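Local coordinates for putative protein (Aquifex aeolicus, PDB 1T6T) that is of unknown function but carries a Toprim domain resembling that of RNase M5-like proteins, so it probably acts on nucleic acid, at residues N30-F38 / N105-N113. Residues are numbered along the deposited sequence; the frame is centred on the assembly and turned at random.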
loop_
_atom_site.group_PDB
_atom_site.type_symbol
_atom_site.label_atom_id
_atom_site.label_comp_id
_atom_site.label_asym_id
_atom_site.label_seq_id
_atom_site.Cartn_x
_atom_site.Cartn_y
_atom_site.Cartn_z
ATOM N N ASN B 30 2.728 -8.949 5.449
ATOM C CA ASN B 30 3.011 -9.110 6.871
ATOM C C ASN B 30 1.729 -9.121 7.695
ATOM O O ASN B 30 1.678 -9.726 8.764
ATOM C CB ASN B 30 3.952 -8.010 7.360
ATOM C CG ASN B 30 5.396 -8.302 7.021
ATOM O OD1 ASN B 30 5.998 -9.225 7.574
ATOM N ND2 ASN B 30 5.958 -7.532 6.096
ATOM N N ASP B 31 0.692 -8.449 7.202
ATOM C CA ASP B 31 -0.585 -8.450 7.907
ATOM C C ASP B 31 -1.160 -9.853 7.752
ATOM O O ASP B 31 -1.721 -10.416 8.687
ATOM C CB ASP B 31 -1.559 -7.439 7.301
ATOM C CG ASP B 31 -1.050 -6.015 7.385
ATOM O OD1 ASP B 31 -0.401 -5.680 8.395
ATOM O OD2 ASP B 31 -1.308 -5.228 6.450
ATOM N N LYS B 32 -1.006 -10.412 6.558
ATOM C CA LYS B 32 -1.502 -11.752 6.283
ATOM C C LYS B 32 -0.746 -12.765 7.145
ATOM O O LYS B 32 -1.338 -13.704 7.677
ATOM C CB LYS B 32 -1.332 -12.069 4.794
ATOM C CG LYS B 32 -1.862 -13.432 4.374
ATOM C CD LYS B 32 -1.877 -13.568 2.861
ATOM C CE LYS B 32 -2.394 -14.935 2.435
ATOM N NZ LYS B 32 -2.501 -15.047 0.955
ATOM N N LYS B 33 0.559 -12.565 7.294
ATOM C CA LYS B 33 1.369 -13.469 8.105
ATOM C C LYS B 33 0.967 -13.407 9.575
ATOM O O LYS B 33 0.909 -14.432 10.255
ATOM C CB LYS B 33 2.857 -13.137 7.953
ATOM C CG LYS B 33 3.435 -13.581 6.622
ATOM C CD LYS B 33 4.918 -13.268 6.509
ATOM C CE LYS B 33 5.537 -13.997 5.322
ATOM N NZ LYS B 33 4.818 -13.714 4.048
ATOM N N ALA B 34 0.686 -12.204 10.059
ATOM C CA ALA B 34 0.281 -12.016 11.446
ATOM C C ALA B 34 -1.010 -12.784 11.731
ATOM O O ALA B 34 -1.159 -13.407 12.785
ATOM C CB ALA B 34 0.089 -10.530 11.738
ATOM N N LEU B 35 -1.948 -12.735 10.788
ATOM C CA LEU B 35 -3.216 -13.441 10.949
ATOM C C LEU B 35 -3.022 -14.950 10.878
ATOM O O LEU B 35 -3.703 -15.709 11.571
ATOM C CB LEU B 35 -4.206 -12.999 9.868
ATOM C CG LEU B 35 -4.726 -11.569 10.042
ATOM C CD1 LEU B 35 -5.464 -11.116 8.784
ATOM C CD2 LEU B 35 -5.634 -11.513 11.268
ATOM N N SER B 36 -2.088 -15.381 10.037
ATOM C CA SER B 36 -1.806 -16.797 9.863
ATOM C C SER B 36 -1.365 -17.441 11.178
ATOM O O SER B 36 -1.651 -18.609 11.431
ATOM C CB SER B 36 -0.718 -16.981 8.800
ATOM O OG SER B 36 -0.470 -18.357 8.565
ATOM N N LYS B 37 -0.673 -16.675 12.014
ATOM C CA LYS B 37 -0.206 -17.189 13.298
ATOM C C LYS B 37 -1.359 -17.595 14.208
ATOM O O LYS B 37 -1.191 -18.427 15.099
ATOM C CB LYS B 37 0.663 -16.143 13.997
ATOM C CG LYS B 37 1.957 -15.846 13.258
ATOM C CD LYS B 37 2.859 -14.923 14.059
ATOM C CE LYS B 37 4.172 -14.689 13.331
ATOM N NZ LYS B 37 4.868 -15.971 13.041
ATOM N N PHE B 38 -2.529 -17.003 13.979
ATOM C CA PHE B 38 -3.716 -17.306 14.769
ATOM C C PHE B 38 -4.629 -18.258 14.002
ATOM O O PHE B 38 -5.806 -18.393 14.317
ATOM C CB PHE B 38 -4.462 -16.014 15.107
ATOM C CG PHE B 38 -3.707 -15.112 16.038
ATOM C CD1 PHE B 38 -3.700 -15.356 17.408
ATOM C CD2 PHE B 38 -2.972 -14.038 15.543
ATOM C CE1 PHE B 38 -2.971 -14.542 18.275
ATOM C CE2 PHE B 38 -2.240 -13.218 16.399
ATOM C CZ PHE B 38 -2.239 -13.472 17.770
ATOM N N ASN B 105 -6.202 0.251 21.713
ATOM C CA ASN B 105 -4.962 0.884 21.309
ATOM C C ASN B 105 -4.232 0.078 20.244
ATOM O O ASN B 105 -3.295 -0.668 20.531
ATOM C CB ASN B 105 -4.051 1.099 22.511
ATOM C CG ASN B 105 -2.841 1.930 22.166
ATOM O OD1 ASN B 105 -2.716 2.421 21.042
ATOM N ND2 ASN B 105 -1.941 2.101 23.128
ATOM N N ILE B 106 -4.677 0.238 19.006
ATOM C CA ILE B 106 -4.075 -0.458 17.884
ATOM C C ILE B 106 -4.278 0.379 16.630
ATOM O O ILE B 106 -5.291 1.065 16.487
ATOM C CB ILE B 106 -4.721 -1.849 17.680
ATOM C CG1 ILE B 106 -4.034 -2.584 16.526
ATOM C CG2 ILE B 106 -6.210 -1.698 17.407
ATOM C CD1 ILE B 106 -4.459 -4.035 16.380
ATOM N N ILE B 107 -3.299 0.349 15.738
ATOM C CA ILE B 107 -3.407 1.086 14.489
ATOM C C ILE B 107 -3.157 0.135 13.328
ATOM O O ILE B 107 -3.910 0.115 12.358
ATOM C CB ILE B 107 -2.386 2.234 14.415
ATOM C CG1 ILE B 107 -2.768 3.334 15.411
ATOM C CG2 ILE B 107 -2.332 2.794 12.997
ATOM C CD1 ILE B 107 -4.126 3.969 15.153
ATOM N N HIS B 108 -2.096 -0.659 13.453
ATOM C CA HIS B 108 -1.706 -1.614 12.421
ATOM C C HIS B 108 -2.107 -3.030 12.807
ATOM O O HIS B 108 -1.806 -3.488 13.907
ATOM C CB HIS B 108 -0.194 -1.544 12.211
ATOM C CG HIS B 108 0.302 -0.174 11.872
ATOM N ND1 HIS B 108 0.081 0.415 10.647
ATOM C CD2 HIS B 108 0.983 0.735 12.610
ATOM C CE1 HIS B 108 0.603 1.629 10.642
ATOM N NE2 HIS B 108 1.157 1.848 11.822
ATOM N N ILE B 109 -2.786 -3.723 11.895
ATOM C CA ILE B 109 -3.226 -5.087 12.147
ATOM C C ILE B 109 -2.029 -5.948 12.533
ATOM O O ILE B 109 -2.148 -6.893 13.308
ATOM C CB ILE B 109 -3.904 -5.692 10.894
ATOM C CG1 ILE B 109 -4.987 -4.737 10.373
ATOM C CG2 ILE B 109 -4.500 -7.050 11.230
ATOM C CD1 ILE B 109 -6.038 -4.346 11.399
ATOM N N GLU B 110 -0.864 -5.598 12.002
ATOM C CA GLU B 110 0.353 -6.343 12.288
ATOM C C GLU B 110 0.669 -6.357 13.786
ATOM O O GLU B 110 1.402 -7.219 14.264
ATOM C CB GLU B 110 1.525 -5.727 11.517
ATOM C CG GLU B 110 2.650 -6.696 11.228
ATOM C CD GLU B 110 3.779 -6.053 10.450
ATOM O OE1 GLU B 110 3.489 -5.243 9.543
ATOM O OE2 GLU B 110 4.954 -6.369 10.735
ATOM N N GLU B 111 0.109 -5.406 14.529
ATOM C CA GLU B 111 0.350 -5.328 15.968
ATOM C C GLU B 111 -0.176 -6.536 16.744
ATOM O O GLU B 111 0.245 -6.777 17.874
ATOM C CB GLU B 111 -0.269 -4.050 16.547
ATOM C CG GLU B 111 0.440 -2.769 16.144
ATOM C CD GLU B 111 -0.249 -1.527 16.685
ATOM O OE1 GLU B 111 -0.517 -1.474 17.903
ATOM O OE2 GLU B 111 -0.518 -0.602 15.895
ATOM N N ILE B 112 -1.089 -7.295 16.152
ATOM C CA ILE B 112 -1.629 -8.461 16.846
ATOM C C ILE B 112 -0.573 -9.541 17.064
ATOM O O ILE B 112 -0.757 -10.432 17.891
ATOM C CB ILE B 112 -2.825 -9.090 16.087
ATOM C CG1 ILE B 112 -2.371 -9.608 14.721
ATOM C CG2 ILE B 112 -3.941 -8.073 15.940
ATOM C CD1 ILE B 112 -3.465 -10.312 13.938
ATOM N N ASN B 113 0.534 -9.467 16.333
ATOM C CA ASN B 113 1.582 -10.469 16.491
ATOM C C ASN B 113 2.514 -10.170 17.666
ATOM O O ASN B 113 3.048 -11.142 18.239
ATOM C CB ASN B 113 2.384 -10.633 15.189
ATOM C CG ASN B 113 3.151 -9.386 14.801
ATOM O OD1 ASN B 113 3.713 -9.311 13.707
ATOM N ND2 ASN B 113 3.189 -8.404 15.692
HETATM O O HOH W 1 3.879 -10.304 10.402
HETATM O O HOH W 2 -0.294 -3.662 9.694
HETATM O O HOH W 3 1.999 -5.589 6.931
#
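Ile112 packs against Ala34, Leu35 and Phe38, joining a short 3-10 turn near the C-terminus, residues 109-112, to helix 29-36 of the Toprim fold, which follows strand 23-26 of its parallel sheet. Ile112 CG1 sits in the tight position between backbone N and carbonyl carbon (chi1 63°), and the extended branch carries Ile112 CD1 to 3.6 Å from Leu35 CD2. Ile112 CG1 lies 4.0 Å from Ala34 CB. The Phe38 ring offers its edge: CZ comes 3.4 Å from Ile112 O, near the ring plane. Deeper in, Leu35 rests on strand 23-26 and helix 8-18, while Phe38 reaches Ile12 of that helix.

At the other end the contact turns polar, and water carries it. The extended Glu110 chain sets the face of its carboxylate over Asn30 CB, OE1 3.6 Å from that carbon. Asp31 OD1 stands 4.1 Å from Glu110 OE1, the carboxylate planes 61° apart; water 3 donates to both oxygens, weakly to Asp31, and Arg77 of the second subunit forms a salt bridge with OE1, which probably eases the repulsion. An alanine in place of Glu110 would probably leave that arginine without its mate and water 3 without a carboxylate to bridge to Asp31. Gly28 N, just before the helix, donates to the other Asp31 oxygen, OD2, anchoring that side of the carboxylate. On the turn's side, Glu110 N donates to water 2 at 3.1 Å.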